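Local coordinates for protein RavA (Legionella pneumophila str. Paris, PDB 6WO6) that is of unknown molecular activity but is an effector of Legionella pneumophila, probably with a part in host-cell invasion, at residues R47-C52 / K58-A63; L138-P143 / A204-V209; L221-P226 / F287-P292. The protein carries 2 engineered substitutions. One frame throughout, in Å; residues are numbered along the deposited sequence.

Contact 1. Residues R47-C52 / K58-A63; sequences RLVLEC and KDFAHA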
# COMPACT_ATOMS: atom_id res chain seq x y z
N ARG A 47 2.56 -26.75 -14.89
CA ARG A 47 1.79 -27.30 -13.77
C ARG A 47 2.71 -27.80 -12.66
O ARG A 47 2.46 -27.55 -11.47
CB ARG A 47 0.89 -28.42 -14.27
CG ARG A 47 -0.14 -27.99 -15.31
CD ARG A 47 -0.86 -29.20 -15.86
NE ARG A 47 -1.40 -30.02 -14.78
CZ ARG A 47 -1.59 -31.33 -14.87
NH1 ARG A 47 -1.28 -31.98 -15.99
NH2 ARG A 47 -2.09 -32.00 -13.84
N LEU A 48 3.78 -28.51 -13.04
CA LEU A 48 4.75 -29.01 -12.08
C LEU A 48 5.32 -27.89 -11.22
O LEU A 48 5.49 -28.05 -10.01
CB LEU A 48 5.85 -29.74 -12.85
CG LEU A 48 7.03 -30.45 -12.19
CD1 LEU A 48 6.58 -31.27 -11.02
CD2 LEU A 48 7.71 -31.35 -13.22
N VAL A 49 5.59 -26.73 -11.83
CA VAL A 49 6.15 -25.62 -11.08
C VAL A 49 5.07 -24.90 -10.26
O VAL A 49 5.35 -24.42 -9.16
CB VAL A 49 6.90 -24.67 -12.03
CG1 VAL A 49 6.77 -23.23 -11.59
CG2 VAL A 49 8.36 -25.06 -12.12
N LEU A 50 3.84 -24.84 -10.77
CA LEU A 50 2.76 -24.22 -10.02
C LEU A 50 2.49 -24.96 -8.72
O LEU A 50 2.41 -24.34 -7.65
CB LEU A 50 1.49 -24.17 -10.87
CG LEU A 50 1.32 -22.94 -11.77
CD1 LEU A 50 0.29 -23.21 -12.85
CD2 LEU A 50 0.90 -21.74 -10.94
N GLU A 51 2.37 -26.28 -8.78
CA GLU A 51 2.01 -27.04 -7.59
C GLU A 51 3.11 -27.08 -6.53
O GLU A 51 2.83 -27.49 -5.40
CB GLU A 51 1.61 -28.47 -7.97
CG GLU A 51 0.34 -28.55 -8.78
CD GLU A 51 -0.13 -29.98 -8.94
OE1 GLU A 51 -1.24 -30.18 -9.47
OE2 GLU A 51 0.62 -30.90 -8.53
N CYS A 52 4.33 -26.68 -6.86
CA CYS A 52 5.42 -26.72 -5.90
C CYS A 52 5.27 -25.58 -4.89
O CYS A 52 5.27 -24.41 -5.29
CB CYS A 52 6.76 -26.60 -6.62
SG CYS A 52 8.17 -26.42 -5.52
N LYS A 58 13.47 -23.84 -3.32
CA LYS A 58 14.91 -24.04 -3.25
C LYS A 58 15.27 -25.52 -3.35
O LYS A 58 16.09 -25.92 -4.18
CB LYS A 58 15.47 -23.43 -1.97
N ASP A 59 14.64 -26.35 -2.52
CA ASP A 59 14.84 -27.79 -2.62
C ASP A 59 14.59 -28.26 -4.05
O ASP A 59 15.46 -28.88 -4.67
CB ASP A 59 13.92 -28.53 -1.64
CG ASP A 59 14.39 -28.42 -0.21
OD1 ASP A 59 15.62 -28.45 0.03
OD2 ASP A 59 13.53 -28.31 0.69
N PHE A 60 13.42 -27.92 -4.59
CA PHE A 60 13.09 -28.30 -5.97
C PHE A 60 14.19 -27.87 -6.93
O PHE A 60 14.54 -28.62 -7.85
CB PHE A 60 11.75 -27.68 -6.38
CG PHE A 60 11.19 -28.26 -7.65
CD1 PHE A 60 11.45 -29.57 -8.00
CD2 PHE A 60 10.42 -27.48 -8.49
CE1 PHE A 60 10.93 -30.10 -9.17
CE2 PHE A 60 9.90 -28.00 -9.66
CZ PHE A 60 10.16 -29.32 -10.00
N ALA A 61 14.76 -26.68 -6.71
CA ALA A 61 15.85 -26.22 -7.56
C ALA A 61 16.94 -27.28 -7.67
O ALA A 61 17.27 -27.74 -8.77
CB ALA A 61 16.42 -24.91 -7.02
N HIS A 62 17.47 -27.72 -6.52
CA HIS A 62 18.53 -28.71 -6.54
C HIS A 62 18.07 -29.98 -7.24
O HIS A 62 18.85 -30.61 -7.97
CB HIS A 62 19.00 -29.01 -5.12
CG HIS A 62 19.66 -27.85 -4.44
ND1 HIS A 62 20.32 -26.86 -5.15
CD2 HIS A 62 19.74 -27.50 -3.14
CE1 HIS A 62 20.79 -25.96 -4.30
NE2 HIS A 62 20.46 -26.33 -3.08
N ALA A 63 16.80 -30.35 -7.07
CA ALA A 63 16.26 -31.51 -7.76
C ALA A 63 16.45 -31.38 -9.27
O ALA A 63 16.99 -32.28 -9.92
CB ALA A 63 14.79 -31.70 -7.41

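Contact 2. Residues L138-P143 / A204-V209; sequences LAETTP and ASLFNV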
# COMPACT_ATOMS: atom_id res chain seq x y z
N LEU A 138 5.64 -3.31 -3.96
CA LEU A 138 6.29 -2.41 -4.90
C LEU A 138 6.01 -0.95 -4.55
O LEU A 138 6.91 -0.11 -4.63
CB LEU A 138 5.84 -2.72 -6.33
CG LEU A 138 6.29 -4.06 -6.92
CD1 LEU A 138 5.82 -4.20 -8.36
CD2 LEU A 138 7.80 -4.22 -6.82
N ALA A 139 4.77 -0.64 -4.17
CA ALA A 139 4.47 0.72 -3.73
C ALA A 139 5.25 1.09 -2.48
O ALA A 139 5.63 2.25 -2.30
CB ALA A 139 2.97 0.87 -3.48
N GLU A 140 5.53 0.11 -1.61
CA GLU A 140 6.25 0.41 -0.38
C GLU A 140 7.73 0.66 -0.65
O GLU A 140 8.33 1.55 -0.03
CB GLU A 140 6.08 -0.74 0.62
CG GLU A 140 4.70 -0.80 1.25
CD GLU A 140 4.54 -1.97 2.20
OE1 GLU A 140 5.33 -2.93 2.10
OE2 GLU A 140 3.62 -1.93 3.06
N THR A 141 8.35 -0.10 -1.55
CA THR A 141 9.80 -0.03 -1.69
C THR A 141 10.29 0.79 -2.87
O THR A 141 11.46 1.19 -2.88
CB THR A 141 10.39 -1.45 -1.80
OG1 THR A 141 10.05 -2.02 -3.06
CG2 THR A 141 9.86 -2.33 -0.68
N THR A 142 9.45 1.08 -3.86
CA THR A 142 9.92 1.78 -5.06
C THR A 142 10.09 3.27 -4.77
O THR A 142 9.15 3.90 -4.27
CB THR A 142 8.95 1.60 -6.22
OG1 THR A 142 8.73 0.20 -6.44
CG2 THR A 142 9.51 2.23 -7.48
N PRO A 143 11.24 3.86 -5.09
CA PRO A 143 11.37 5.32 -5.00
C PRO A 143 10.42 6.01 -5.97
O PRO A 143 9.92 5.42 -6.93
CB PRO A 143 12.83 5.58 -5.38
CG PRO A 143 13.53 4.28 -5.13
CD PRO A 143 12.51 3.22 -5.44
N ALA A 204 -4.61 -0.63 2.29
CA ALA A 204 -4.69 0.16 3.52
C ALA A 204 -3.37 0.20 4.28
O ALA A 204 -3.13 1.16 5.02
CB ALA A 204 -5.80 -0.37 4.42
N SER A 205 -2.52 -0.82 4.12
CA SER A 205 -1.23 -0.82 4.81
C SER A 205 -0.40 0.41 4.44
O SER A 205 0.43 0.85 5.24
CB SER A 205 -0.45 -2.09 4.48
OG SER A 205 -1.24 -3.24 4.71
N LEU A 206 -0.62 0.96 3.25
CA LEU A 206 0.11 2.15 2.83
C LEU A 206 -0.15 3.35 3.73
O LEU A 206 0.65 4.29 3.74
CB LEU A 206 -0.25 2.51 1.38
CG LEU A 206 0.27 1.56 0.31
CD1 LEU A 206 -0.06 2.09 -1.08
CD2 LEU A 206 1.76 1.36 0.47
N PHE A 207 -1.26 3.36 4.47
CA PHE A 207 -1.51 4.46 5.38
C PHE A 207 -0.71 4.35 6.68
O PHE A 207 -0.69 5.31 7.46
CB PHE A 207 -3.01 4.57 5.67
CG PHE A 207 -3.81 4.99 4.47
CD1 PHE A 207 -4.04 6.33 4.21
CD2 PHE A 207 -4.31 4.04 3.59
CE1 PHE A 207 -4.77 6.71 3.09
CE2 PHE A 207 -5.04 4.42 2.48
CZ PHE A 207 -5.27 5.76 2.23
N ASN A 208 -0.02 3.23 6.90
CA ASN A 208 0.85 3.09 8.07
C ASN A 208 1.93 4.17 8.12
O ASN A 208 2.55 4.36 9.16
CB ASN A 208 1.49 1.71 8.08
CG ASN A 208 0.50 0.60 8.39
OD1 ASN A 208 -0.67 0.86 8.66
ND2 ASN A 208 0.97 -0.64 8.34
N VAL A 209 2.16 4.87 7.01
CA VAL A 209 3.16 5.93 7.00
C VAL A 209 2.70 7.13 7.81
O VAL A 209 3.53 7.90 8.32
CB VAL A 209 3.50 6.32 5.54
CG1 VAL A 209 2.29 6.91 4.84
CG2 VAL A 209 4.68 7.29 5.50

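Contact 3. Residues L221-P226 / F287-P292; sequences LALRTP and FAILFP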
# COMPACT_ATOMS: atom_id res chain seq x y z
N LEU A 221 -6.52 19.36 8.35
CA LEU A 221 -7.85 19.07 7.81
C LEU A 221 -8.89 20.02 8.39
O LEU A 221 -9.65 20.64 7.65
CB LEU A 221 -8.23 17.61 8.10
CG LEU A 221 -7.65 16.55 7.17
CD1 LEU A 221 -8.03 15.16 7.64
CD2 LEU A 221 -8.12 16.80 5.75
N ALA A 222 -8.92 20.14 9.72
CA ALA A 222 -9.87 21.06 10.35
C ALA A 222 -9.67 22.49 9.86
O ALA A 222 -10.64 23.25 9.77
CB ALA A 222 -9.73 20.99 11.87
N LEU A 223 -8.43 22.86 9.54
CA LEU A 223 -8.17 24.24 9.11
C LEU A 223 -8.59 24.48 7.66
O LEU A 223 -9.24 25.49 7.37
CB LEU A 223 -6.70 24.57 9.31
CG LEU A 223 -6.28 25.99 8.93
CD1 LEU A 223 -7.08 27.02 9.70
CD2 LEU A 223 -4.78 26.19 9.15
N ARG A 224 -8.24 23.57 6.74
CA ARG A 224 -8.37 23.86 5.32
C ARG A 224 -9.57 23.19 4.64
O ARG A 224 -9.92 23.59 3.53
CB ARG A 224 -7.10 23.44 4.57
CG ARG A 224 -5.80 23.69 5.33
CD ARG A 224 -5.38 25.16 5.34
NE ARG A 224 -4.11 25.33 6.03
CZ ARG A 224 -2.92 25.34 5.43
NH1 ARG A 224 -2.84 25.20 4.11
NH2 ARG A 224 -1.81 25.50 6.14
N THR A 225 -10.18 22.19 5.26
CA THR A 225 -11.31 21.51 4.62
C THR A 225 -12.50 22.45 4.50
O THR A 225 -12.84 23.13 5.47
CB THR A 225 -11.72 20.26 5.40
OG1 THR A 225 -10.57 19.43 5.62
CG2 THR A 225 -12.76 19.46 4.63
N PRO A 226 -13.15 22.53 3.34
CA PRO A 226 -14.39 23.29 3.25
C PRO A 226 -15.50 22.62 4.04
O PRO A 226 -15.53 21.40 4.20
CB PRO A 226 -14.70 23.30 1.74
CG PRO A 226 -13.39 22.98 1.09
CD PRO A 226 -12.69 22.06 2.02
N PHE A 287 -4.12 21.12 18.49
CA PHE A 287 -4.62 21.69 17.25
C PHE A 287 -4.42 23.20 17.24
O PHE A 287 -5.28 23.96 16.78
CB PHE A 287 -6.08 21.33 17.04
CG PHE A 287 -6.34 19.85 16.98
CD1 PHE A 287 -5.54 19.03 16.20
CD2 PHE A 287 -7.36 19.28 17.72
CE1 PHE A 287 -5.77 17.66 16.14
CE2 PHE A 287 -7.59 17.91 17.67
CZ PHE A 287 -6.79 17.10 16.88
N ALA A 288 -3.26 23.66 17.73
CA ALA A 288 -3.02 25.09 17.88
C ALA A 288 -3.05 25.82 16.54
O ALA A 288 -3.38 27.01 16.50
CB ALA A 288 -1.67 25.31 18.57
N ILE A 289 -2.74 25.12 15.45
CA ILE A 289 -2.72 25.73 14.12
C ILE A 289 -4.05 26.37 13.78
O ILE A 289 -4.11 27.28 12.94
CB ILE A 289 -2.33 24.67 13.07
CG1 ILE A 289 -1.98 25.33 11.73
CG2 ILE A 289 -3.44 23.65 12.89
CD1 ILE A 289 -1.59 24.34 10.66
N LEU A 290 -5.14 25.95 14.43
CA LEU A 290 -6.45 26.51 14.14
C LEU A 290 -6.57 27.96 14.59
O LEU A 290 -7.34 28.72 13.99
CB LEU A 290 -7.54 25.67 14.82
CG LEU A 290 -7.95 24.38 14.13
CD1 LEU A 290 -8.89 23.58 15.01
CD2 LEU A 290 -8.61 24.71 12.81
N PHE A 291 -5.82 28.38 15.61
CA PHE A 291 -6.18 29.60 16.32
C PHE A 291 -5.77 30.91 15.63
O PHE A 291 -6.60 31.82 15.55
CB PHE A 291 -5.61 29.56 17.74
CG PHE A 291 -6.39 28.67 18.66
CD1 PHE A 291 -6.17 27.30 18.67
CD2 PHE A 291 -7.36 29.19 19.50
CE1 PHE A 291 -6.89 26.47 19.51
CE2 PHE A 291 -8.08 28.37 20.34
CZ PHE A 291 -7.85 27.01 20.35
N PRO A 292 -4.53 31.06 15.13
CA PRO A 292 -4.17 32.35 14.50
C PRO A 292 -5.09 32.74 13.35
O PRO A 292 -5.43 33.92 13.22
CB PRO A 292 -2.73 32.11 14.03
CG PRO A 292 -2.21 31.08 14.95
CD PRO A 292 -3.36 30.16 15.20

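Contact 1. Residues R47-C52 / K58-A63
The ring of Phe60 points at Leu48, Val49 and Cys52: Cys52 SG and Leu48 CG approach obliquely from one side, and Val49 CG2 meets the edge. Every cross-segment contact within 4.5 Å goes to this one side chain, which accounts for 89 of the 167 Å² buried between the segments. Its CG lies anti to the backbone N (chi1 -167°), which carries the ring from helix 54-66 toward the end of helix 38-51. Cys52 comes in closest to the root of the ring: SG is 3.9 Å from Phe60 CD2 and equally near Phe60 CB. The sulfur is 4.8 Å from the ring centroid and 51° off the ring normal, an oblique sulfur-aromatic contact. Val49 meets the far part of the ring, where CG2 lies near the ring plane, 4.1 Å from Phe60 CE2; the two side chains cross at about a right angle. Leu48 reaches the outermost atom, its CG lying 4.0 Å from Phe60 CZ. No hydrogen bond crosses the interface, and all four residues are buried, which makes this apolar packing inside a helical hairpin. Tyr17 of helix 16-20 packs edge-to-face on Phe60 and also touches Leu48 and Cys52. Helix 77-92 lies against the same hairpin, with Leu81 on Leu48, Ala84 on Val49, and Lys88 NZ hydrogen-bonded to the carbonyl oxygens of Val49 and Cys52.

Contact 2. Residues L138-P143 / A204-V209
The backbones come nearest at Glu140 and Leu206, whose CA atoms are 7.1 Å apart; no hydrogen bond runs between the segments, and side chains make the contact. Leu206 does most of the bridging. Its CG is anti to the carbonyl carbon (chi1 -70°), and from there the two methyls spread over the last turn of helix 131-141. Both border the alanine, CD1 at 4.1 Å and CD2 at 4.2 Å from Ala139 CB, and CD2 alone meets Glu140 CG, at 3.7 Å. The aliphatic part of Glu140 is thus what packs on the leucine. Beyond CG its chain is extended and takes the carboxylate to the exposed margin, where OE2 is 4.3 Å from Ser205 CB, a proximity without a hydrogen bond. In fold terms, the C-terminal end of a helix meets a 3-10 segment, 204-209, in the connection between helices 197-202 and 214-224 of an all-helical chain. The 3-10 winding shows in Phe207 N bonding to Ala204 O and Asn208 N to Ser205 O. Across the interface the helix closes at Thr142, where Leu138 O accepts both Thr142 N at 2.9 Å and Thr142 OG1 at 2.6 Å, from opposite faces of its carbonyl plane. Leu136, one turn before Glu140, also touches Ser205 and Leu206. From helix 162-181, Ala170 packs on Ala139 and Arg174 NH2 bonds to Ala139 O.

Contact 3. Residues L221-P226 / F287-P292
Leu223 and Leu290 bring the two backbones together, with their CA atoms 5.8 Å apart. Leu223 can be traced outward. Its CB lies 4.0 Å from Leu290 CD2. The next bond places CG anti to the backbone N (chi1 -179°), and this CG sits in the plane of the Arg224 guanidinium, at its edge. The two methyls then part company. CD1 stays with Leu290, 4.2 Å from its CD2, whereas CD2 reaches Ile289, 3.9 Å from Ile289 CG1 and about as far from Ile289 CD1. Leu223 and Ile289 meet at about a right angle; Leu223 and Leu290 lie alongside, running antiparallel. Leu290 CD2 is also 3.8 Å from Leu223 CA and 4.0 Å from Ala222 CB, so this methyl touches two successive residues, while CD1 borders Ala222 CB as well. With no hydrogen bond across, the 213 Å² buried here reflects apolar packing. The end of helix 214-224 thus meets the type I beta turn 287-290, which links helices 281-286 and 290-294 of this all-helical chain, 61 residues further on. Helix 214-224 finishes where Thr225 N and Thr225 OG1 both bond to Leu221 O, the hydroxyl tilted 34° from the carbonyl plane. Around the pair, helix 246-265 contacts both segments through Val251 on Leu221 and Ala254 on Phe287, with Ile261 on Phe291. Helix 311-327 packs against 287-292 through Ala327 on Ala288 and Ile324 on Phe291, while helix 230-240 touches Thr225.

How the contacts relate
The three contacts follow one another along an elongated all-helical chain. Contact 2 lies about 4 Å from the chain's centre, while contacts 1 and 3 lie on opposite sides of it, their own centres 58 Å apart. Contact 2 is 31 Å from contact 1 and 27 Å from contact 3, centre to centre; nearest atoms are about 18 and 10 Å apart. Contacts 2 and 3 resemble each other: a leucine packs on a helix-end alanine, the threonine of a Thr-Pro pair bonds through N and OG1 to the carbonyl four residues back, and the segments are 61 residues apart, consistent with an internal repeat. Contact 1 joins two sequence-adjacent helices through one aromatic ring.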